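Long-range contact in putative uncharacterized protein (Mycobacterium tuberculosis, PDB 2Z99), which probably acts in chromosome segregation and condensation during cell division, as a winged-helix subunit of an SMC complex: residues A[111-116]-A[155-160]. Numbering follows the deposited sequence.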
# COMPACT_ATOMS: atom_id res chain seq x y z
N TYR A 111 -35.09 27.07 -1.50
CA TYR A 111 -35.83 28.31 -1.75
C TYR A 111 -37.35 28.20 -1.71
O TYR A 111 -38.04 29.21 -1.53
CB TYR A 111 -35.37 28.90 -3.08
CG TYR A 111 -34.01 29.58 -3.04
CD1 TYR A 111 -33.87 30.88 -2.54
CD2 TYR A 111 -32.87 28.93 -3.51
CE1 TYR A 111 -32.63 31.53 -2.53
CE2 TYR A 111 -31.62 29.57 -3.50
CZ TYR A 111 -31.51 30.87 -3.01
OH TYR A 111 -30.29 31.52 -3.02
N ARG A 112 -37.89 27.00 -1.89
CA ARG A 112 -39.34 26.82 -1.85
C ARG A 112 -39.70 25.99 -0.63
O ARG A 112 -40.85 25.60 -0.44
CB ARG A 112 -39.84 26.11 -3.11
CG ARG A 112 -39.89 26.97 -4.37
CD ARG A 112 -40.53 26.18 -5.50
NE ARG A 112 -40.94 27.02 -6.63
CZ ARG A 112 -40.10 27.67 -7.43
NH1 ARG A 112 -38.79 27.59 -7.24
NH2 ARG A 112 -40.57 28.41 -8.42
N GLN A 113 -38.68 25.75 0.20
CA GLN A 113 -38.78 24.96 1.42
C GLN A 113 -39.96 23.99 1.47
O GLN A 113 -39.89 22.95 0.83
CB GLN A 113 -38.78 25.87 2.64
CG GLN A 113 -38.25 25.18 3.88
CD GLN A 113 -36.79 24.80 3.74
OE1 GLN A 113 -36.06 25.37 2.93
NE2 GLN A 113 -36.35 23.84 4.54
N PRO A 114 -41.05 24.29 2.20
CA PRO A 114 -42.09 23.26 2.14
C PRO A 114 -42.47 23.04 0.68
O PRO A 114 -43.10 23.91 0.08
CB PRO A 114 -43.23 23.87 2.95
CG PRO A 114 -42.55 24.79 3.88
CD PRO A 114 -41.52 25.44 2.99
N VAL A 115 -42.05 21.91 0.12
CA VAL A 115 -42.34 21.57 -1.28
C VAL A 115 -42.52 20.08 -1.45
O VAL A 115 -41.82 19.29 -0.82
CB VAL A 115 -41.20 21.96 -2.22
CG1 VAL A 115 -41.13 23.44 -2.37
CG2 VAL A 115 -39.89 21.42 -1.68
N THR A 116 -43.46 19.69 -2.30
CA THR A 116 -43.71 18.28 -2.60
C THR A 116 -42.71 17.96 -3.71
O THR A 116 -42.29 18.85 -4.43
CB THR A 116 -45.13 18.07 -3.15
OG1 THR A 116 -45.47 19.16 -4.01
CG2 THR A 116 -46.15 17.99 -2.01
N PHE A 155 -41.15 18.62 1.77
CA PHE A 155 -39.74 18.53 2.14
C PHE A 155 -39.14 19.86 2.56
O PHE A 155 -39.67 20.92 2.25
CB PHE A 155 -38.89 17.99 0.97
CG PHE A 155 -39.16 16.56 0.63
CD1 PHE A 155 -40.26 16.20 -0.14
CD2 PHE A 155 -38.35 15.55 1.14
CE1 PHE A 155 -40.55 14.88 -0.40
CE2 PHE A 155 -38.63 14.21 0.89
CZ PHE A 155 -39.73 13.88 0.12
N ALA A 156 -38.01 19.77 3.25
CA ALA A 156 -37.31 20.96 3.69
C ALA A 156 -35.84 20.64 3.87
O ALA A 156 -35.45 19.48 4.01
CB ALA A 156 -37.90 21.48 4.99
N THR A 157 -35.02 21.68 3.85
CA THR A 157 -33.60 21.53 4.04
C THR A 157 -33.41 21.34 5.54
O THR A 157 -34.11 21.97 6.34
CB THR A 157 -32.84 22.77 3.58
OG1 THR A 157 -33.34 23.92 4.28
CG2 THR A 157 -33.02 22.97 2.09
N THR A 158 -32.49 20.47 5.91
CA THR A 158 -32.22 20.20 7.31
C THR A 158 -31.40 21.31 7.93
O THR A 158 -31.24 22.38 7.35
CB THR A 158 -31.44 18.89 7.45
OG1 THR A 158 -30.15 19.04 6.85
CG2 THR A 158 -32.19 17.76 6.76
N GLU A 159 -30.88 21.05 9.13
CA GLU A 159 -30.05 22.01 9.85
C GLU A 159 -28.63 21.83 9.32
O GLU A 159 -27.88 22.80 9.15
CB GLU A 159 -30.08 21.71 11.35
CG GLU A 159 -31.47 21.64 11.96
CD GLU A 159 -32.21 22.97 11.91
OE1 GLU A 159 -31.68 23.97 12.45
OE2 GLU A 159 -33.32 23.01 11.34
N LEU A 160 -28.28 20.58 9.05
CA LEU A 160 -26.97 20.23 8.53
C LEU A 160 -26.74 20.97 7.21
O LEU A 160 -25.61 21.34 6.88
CB LEU A 160 -26.89 18.72 8.31
CG LEU A 160 -25.52 18.06 8.10
CD1 LEU A 160 -25.71 16.56 8.04
CD2 LEU A 160 -24.85 18.59 6.84
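Two backbone hydrogen bonds, one of them weak, link Val115 and Phe155 in a loose antiparallel pairing. Phe155 N donates to Val115 O at 2.8 Å, bent to 133° at the hydrogen, while the return bond from Val115 N to Phe155 O is weak at 3.3 Å. The same Phe155 O also takes a CA-H...O contact from Pro114 CA (3.4 Å). Val115 O lies in the plane of the Phe155 ring, at its edge, 3.5 Å from CD1. The side chains of Val115 and Phe155 form the buried part: Phe155, its CG anti to its own carbonyl carbon (chi1 -68°), touches Met132 and Leu136 of helix 129-137, and Val115 packs on Val109 and Val120. The partly exposed side is less well defined. There Gln113, first to leave helix 100-112 and with positive phi, bends at chi2 and crosses Thr157 at about a right angle; its CG lies 3.9 Å from Ala156 CB, but the orientation of its amide is doubtful. Beyond it, Thr158 OG1 caps Phe161 N at the start of helix 159-165. The short, weakly bonded strand 115-116, between helices 100-112 and 117-124, joins the hairpin of 141-146 and 153-157 to form the three-stranded sheet of a winged-helix domain.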